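Local structure of extracellular protein 11-1 (Passalora fulva, 6ZUS) at residues A[37-41]-A[77-81]; A[48-54]-A[80-85]. The protein is a secreted, zinc-binding avirulence effector of a fungal plant pathogen, belonging to a structurally conserved effector family. All coordinates share one frame; numbering follows the deposited sequence.

Contact 1. Residues A[37-41]-A[77-81]; sequences QFNLW and SVQAT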
loop_
_atom_site.group_PDB
_atom_site.type_symbol
_atom_site.label_atom_id
_atom_site.label_comp_id
_atom_site.label_asym_id
_atom_site.label_seq_id
_atom_site.Cartn_x
_atom_site.Cartn_y
_atom_site.Cartn_z
ATOM N N GLN A 37 5.659 9.248 3.619
ATOM C CA GLN A 37 5.061 8.606 2.403
ATOM C C GLN A 37 3.607 8.249 2.711
ATOM O O GLN A 37 2.727 8.554 1.884
ATOM C CB GLN A 37 5.904 7.412 1.940
ATOM C CG GLN A 37 7.182 7.902 1.240
ATOM C CD GLN A 37 6.993 8.577 -0.097
ATOM O OE1 GLN A 37 5.944 8.537 -0.732
ATOM N NE2 GLN A 37 8.073 9.117 -0.632
ATOM N N PHE A 38 3.345 7.641 3.869
ATOM C CA PHE A 38 1.958 7.319 4.274
ATOM C C PHE A 38 1.090 8.594 4.243
ATOM O O PHE A 38 -0.049 8.583 3.747
ATOM C CB PHE A 38 1.911 6.632 5.629
ATOM C CG PHE A 38 0.523 6.550 6.189
ATOM C CD1 PHE A 38 -0.367 5.587 5.737
ATOM C CD2 PHE A 38 0.086 7.479 7.131
ATOM C CE1 PHE A 38 -1.651 5.530 6.229
ATOM C CE2 PHE A 38 -1.198 7.413 7.638
ATOM C CZ PHE A 38 -2.071 6.461 7.164
ATOM N N ASN A 39 1.597 9.699 4.763
ATOM C CA ASN A 39 0.852 10.989 4.797
ATOM C C ASN A 39 0.479 11.449 3.379
ATOM O O ASN A 39 -0.508 12.150 3.253
ATOM C CB ASN A 39 1.637 12.056 5.560
ATOM C CG ASN A 39 1.697 11.758 7.049
ATOM O OD1 ASN A 39 0.925 10.941 7.578
ATOM N ND2 ASN A 39 2.613 12.429 7.729
ATOM N N LEU A 40 1.210 11.039 2.317
ATOM C CA LEU A 40 0.870 11.434 0.922
ATOM C C LEU A 40 -0.218 10.555 0.303
ATOM O O LEU A 40 -0.731 10.914 -0.773
ATOM C CB LEU A 40 2.134 11.329 0.084
ATOM C CG LEU A 40 3.199 12.369 0.423
ATOM C CD1 LEU A 40 4.489 12.068 -0.338
ATOM C CD2 LEU A 40 2.670 13.772 0.097
ATOM N N TRP A 41 -0.528 9.399 0.886
ATOM C CA TRP A 41 -1.629 8.556 0.354
ATOM C C TRP A 41 -2.907 9.394 0.275
ATOM O O TRP A 41 -3.159 10.201 1.203
ATOM C CB TRP A 41 -1.895 7.291 1.179
ATOM C CG TRP A 41 -0.760 6.330 1.299
ATOM C CD1 TRP A 41 0.514 6.444 0.827
ATOM C CD2 TRP A 41 -0.838 5.082 2.004
ATOM N NE1 TRP A 41 1.228 5.325 1.165
ATOM C CE2 TRP A 41 0.428 4.478 1.902
ATOM C CE3 TRP A 41 -1.862 4.419 2.709
ATOM C CZ2 TRP A 41 0.690 3.235 2.509
ATOM C CZ3 TRP A 41 -1.612 3.180 3.255
ATOM C CH2 TRP A 41 -0.348 2.594 3.156
ATOM N N SER A 77 9.214 0.049 3.480
ATOM C CA SER A 77 7.764 -0.052 3.224
ATOM C C SER A 77 7.024 0.612 4.368
ATOM O O SER A 77 7.596 0.800 5.480
ATOM C CB SER A 77 7.344 -1.469 3.025
ATOM O OG SER A 77 7.579 -2.225 4.216
ATOM N N VAL A 78 5.807 1.022 4.075
ATOM C CA VAL A 78 4.887 1.496 5.144
ATOM C C VAL A 78 3.515 0.898 4.825
ATOM O O VAL A 78 3.114 0.881 3.634
ATOM C CB VAL A 78 4.909 3.022 5.257
ATOM C CG1 VAL A 78 4.521 3.748 3.974
ATOM C CG2 VAL A 78 4.069 3.486 6.423
ATOM N N GLN A 79 2.862 0.355 5.857
ATOM C CA GLN A 79 1.581 -0.352 5.688
ATOM C C GLN A 79 0.550 0.240 6.651
ATOM O O GLN A 79 0.903 0.739 7.723
ATOM C CB GLN A 79 1.757 -1.851 5.826
ATOM C CG GLN A 79 2.194 -2.255 7.212
ATOM C CD GLN A 79 2.762 -3.654 7.191
ATOM O OE1 GLN A 79 3.926 -3.875 6.811
ATOM N NE2 GLN A 79 1.918 -4.588 7.607
ATOM N N ALA A 80 -0.694 0.207 6.218
ATOM C CA ALA A 80 -1.860 0.621 7.006
ATOM C C ALA A 80 -3.095 -0.032 6.383
ATOM O O ALA A 80 -3.064 -0.475 5.198
ATOM C CB ALA A 80 -1.935 2.135 7.044
ATOM N N THR A 81 -4.171 -0.062 7.160
ATOM C CA THR A 81 -5.463 -0.635 6.730
ATOM C C THR A 81 -6.416 0.512 6.422
ATOM O O THR A 81 -6.565 1.417 7.272
ATOM C CB THR A 81 -6.049 -1.554 7.800
ATOM O OG1 THR A 81 -5.116 -2.640 7.942
ATOM C CG2 THR A 81 -7.427 -2.040 7.409
#
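Gln37 and Phe38 of helix 31-40, and Trp41 just after it, pack on Val78 and Ala80 of strand 71-86, one of the two inner strands of a four-stranded antiparallel sheet. This is helix-on-sheet packing made of apolar side chains. Gln37 takes part through its aliphatic base, CB lying 4.4 Å from Val78 CG1, while its amide bends away, which suits a partly exposed residue at the border of the core. Phe38 is the first large side chain over the strand. Its CG is anti to the backbone N (chi1 168°), directing the ring along the strand, from Val78 toward Ala80. Phe38 CB then rests 3.9 Å from Val78 CG2, and further out Phe38 CE1 comes within 3.5 Å of Ala80 CB. The two methyls of beta-branched Val78 serve different partners, CG1 facing Trp41 CZ2. The small Ala80 suits a place where two aromatic side chains come in close, the second belonging to Trp41. There the chain has left the helix; the backbone bond from Trp41 N to Phe38 O still ties this residue to the last turn. The indole sets one face against the edge of its neighbour, with Phe38 CD1 3.5 Å above the indole plane and offset toward the rim. Lys43 makes a cation-pi contact with Phe38. The six-membered part of the indole reaches the strand, Trp41 CZ3 standing 3.9 Å from Ala80 CB. Beside Val78 the indole also presents its edge to the backbone, Trp41 CZ2 lying 3.6 Å from Val78 O and near the ring plane.

Contact 2. Residues A[48-54]-A[80-85]; sequences QGADGFS and ATAWRV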
loop_
_atom_site.group_PDB
_atom_site.type_symbol
_atom_site.label_atom_id
_atom_site.label_comp_id
_atom_site.label_asym_id
_atom_site.label_seq_id
_atom_site.Cartn_x
_atom_site.Cartn_y
_atom_site.Cartn_z
ATOM N N GLN A 48 -13.673 5.507 -0.894
ATOM C CA GLN A 48 -13.388 5.512 0.567
ATOM C C GLN A 48 -14.720 5.610 1.358
ATOM O O GLN A 48 -15.508 6.532 1.093
ATOM C CB GLN A 48 -12.481 6.687 0.970
ATOM C CG GLN A 48 -11.716 6.431 2.262
ATOM C CD GLN A 48 -10.724 5.289 2.096
ATOM O OE1 GLN A 48 -10.026 5.200 1.085
ATOM N NE2 GLN A 48 -10.663 4.426 3.094
ATOM N N GLY A 49 -14.937 4.724 2.338
ATOM C CA GLY A 49 -15.969 4.884 3.363
ATOM C C GLY A 49 -15.458 5.669 4.543
ATOM O O GLY A 49 -14.528 6.511 4.411
ATOM N N ALA A 50 -16.084 5.450 5.691
ATOM C CA ALA A 50 -15.800 6.207 6.924
ATOM C C ALA A 50 -14.540 5.653 7.621
ATOM O O ALA A 50 -14.021 4.555 7.238
ATOM C CB ALA A 50 -17.014 6.146 7.823
ATOM N N ASP A 51 -14.072 6.385 8.621
ATOM C CA ASP A 51 -13.114 5.897 9.643
ATOM C C ASP A 51 -11.658 5.940 9.128
ATOM O O ASP A 51 -10.751 5.579 9.915
ATOM C CB ASP A 51 -13.525 4.521 10.181
ATOM C CG ASP A 51 -14.661 4.592 11.199
ATOM O OD1 ASP A 51 -14.705 5.585 11.962
ATOM O OD2 ASP A 51 -15.457 3.665 11.245
ATOM N N GLY A 52 -11.408 6.347 7.885
ATOM C CA GLY A 52 -10.035 6.563 7.402
ATOM C C GLY A 52 -9.161 5.315 7.524
ATOM O O GLY A 52 -9.595 4.219 7.126
ATOM N N PHE A 53 -7.926 5.508 7.990
ATOM C CA PHE A 53 -6.813 4.537 7.896
ATOM C C PHE A 53 -6.306 4.276 9.304
ATOM O O PHE A 53 -6.302 5.186 10.141
ATOM C CB PHE A 53 -5.670 5.061 7.017
ATOM C CG PHE A 53 -6.068 5.209 5.580
ATOM C CD1 PHE A 53 -7.032 6.131 5.213
ATOM C CD2 PHE A 53 -5.605 4.340 4.624
ATOM C CE1 PHE A 53 -7.456 6.250 3.897
ATOM C CE2 PHE A 53 -6.000 4.461 3.303
ATOM C CZ PHE A 53 -6.923 5.418 2.934
ATOM N N SER A 54 -5.854 3.055 9.501
ATOM C CA SER A 54 -5.155 2.596 10.725
ATOM C C SER A 54 -3.824 3.339 10.862
ATOM O O SER A 54 -3.410 4.120 9.936
ATOM C CB SER A 54 -4.966 1.136 10.697
ATOM O OG SER A 54 -3.875 0.812 9.864
ATOM N N ALA A 80 -0.694 0.207 6.218
ATOM C CA ALA A 80 -1.860 0.621 7.006
ATOM C C ALA A 80 -3.095 -0.032 6.383
ATOM O O ALA A 80 -3.064 -0.475 5.198
ATOM C CB ALA A 80 -1.935 2.135 7.044
ATOM N N THR A 81 -4.171 -0.062 7.160
ATOM C CA THR A 81 -5.463 -0.635 6.730
ATOM C C THR A 81 -6.416 0.512 6.422
ATOM O O THR A 81 -6.565 1.417 7.272
ATOM C CB THR A 81 -6.049 -1.554 7.800
ATOM O OG1 THR A 81 -5.116 -2.640 7.942
ATOM C CG2 THR A 81 -7.427 -2.040 7.409
ATOM N N ALA A 82 -6.993 0.489 5.232
ATOM C CA ALA A 82 -8.191 1.297 4.918
ATOM C C ALA A 82 -9.385 0.552 5.537
ATOM O O ALA A 82 -9.751 -0.509 5.054
ATOM C CB ALA A 82 -8.328 1.510 3.415
ATOM N N TRP A 83 -9.961 1.115 6.596
ATOM C CA TRP A 83 -11.016 0.419 7.380
ATOM C C TRP A 83 -12.264 0.106 6.547
ATOM O O TRP A 83 -12.835 -1.025 6.719
ATOM C CB TRP A 83 -11.359 1.235 8.619
ATOM C CG TRP A 83 -10.258 1.283 9.620
ATOM C CD1 TRP A 83 -9.707 2.395 10.158
ATOM C CD2 TRP A 83 -9.666 0.152 10.281
ATOM N NE1 TRP A 83 -8.779 2.031 11.095
ATOM C CE2 TRP A 83 -8.731 0.669 11.190
ATOM C CE3 TRP A 83 -9.858 -1.242 10.198
ATOM C CZ2 TRP A 83 -7.948 -0.160 11.992
ATOM C CZ3 TRP A 83 -9.079 -2.066 10.982
ATOM C CH2 TRP A 83 -8.147 -1.518 11.875
ATOM N N ARG A 84 -12.671 1.022 5.667
ATOM C CA ARG A 84 -13.979 0.892 4.963
ATOM C C ARG A 84 -13.850 1.407 3.528
ATOM O O ARG A 84 -13.599 2.619 3.342
ATOM C CB ARG A 84 -15.058 1.661 5.731
ATOM C CG ARG A 84 -15.211 1.259 7.183
ATOM C CD ARG A 84 -16.258 2.119 7.823
ATOM N NE ARG A 84 -16.171 1.972 9.264
ATOM C CZ ARG A 84 -16.564 0.905 9.946
ATOM N NH1 ARG A 84 -17.127 -0.131 9.335
ATOM N NH2 ARG A 84 -16.430 0.915 11.268
ATOM N N VAL A 85 -13.938 0.479 2.581
ATOM C CA VAL A 85 -13.784 0.741 1.131
ATOM C C VAL A 85 -14.994 0.119 0.415
ATOM O O VAL A 85 -15.384 -1.001 0.746
ATOM C CB VAL A 85 -12.435 0.218 0.604
ATOM C CG1 VAL A 85 -12.324 0.508 -0.888
ATOM C CG2 VAL A 85 -11.270 0.774 1.414
HETATM O O HOH W 1 -11.785 3.906 5.679
#
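Ser54 OG lies between the backbone N and carbonyl carbon (chi1 79°), where it meets Thr81; Arg84 runs extended from CG to NE, bringing its guanidinium to Asp51. The serine hydroxyl accepts a nearly straight bond from Thr81 N (2.9 Å from Ser54 OG, 172°), and Ser54 N returns one to Thr81 O. A small residue with a polar tip suits this place, Ser54 CB also lying 3.5 Å from Trp83 CZ2. The Trp83 indole meets Asp51 O at its edge and carries Thr81 CG2 on one face. On the sheet face opposite this indole, Phe53 lays a ring face over Ala82 CA, with Phe53 CE2 3.8 Å from Ala82 CB. Arg84 grips Asp51 side-on, Arg84 NE donating to Asp51 OD2 at 2.7 Å and Arg84 NH2 to Asp51 OD2 at 2.9 Å, planes 49° apart. Arg84 NH1 is bound by His139 O, beside the zinc site. A water between the backbones accepts from Gln48 NE2 and Arg84 N, with Ala50 O and Gly52 O within bonding distance; Tyr104 holds Gln48 OE1. Gly52 takes a positive phi, easy for glycine, its O bonding Trp83 N; Gly49 N bonds Arg84 O, and having no side chain suits Gly49 beside Arg84 CB. This is an irregular loop held to a bent strand by two isolated beta bridges, Gln48 with Val85 and Phe53 with Ala82, a water bonded to both segments between them.

Overall arrangement
The two contacts follow one another along strand 71-86, which they share at Ala80 and Thr81, and their centres lie 12 Å apart. The order along the chain is helix 31-40, then the loop carrying 48-54, then strand 57-64 and finally strand 71-86, and both contacts end on this same strand. Contact 1 lies near the centre of the chain; contact 2 leads outward, through the corner at Trp83, toward the zinc site of His2, His139 and Gln143. They touch directly, Phe38 CZ packing 3.9 Å from Phe53 CB. The helix end thus covers a face of the sheet, while the following loop is bonded along the strand's edge, on the side where strand 57-64 pairs further back.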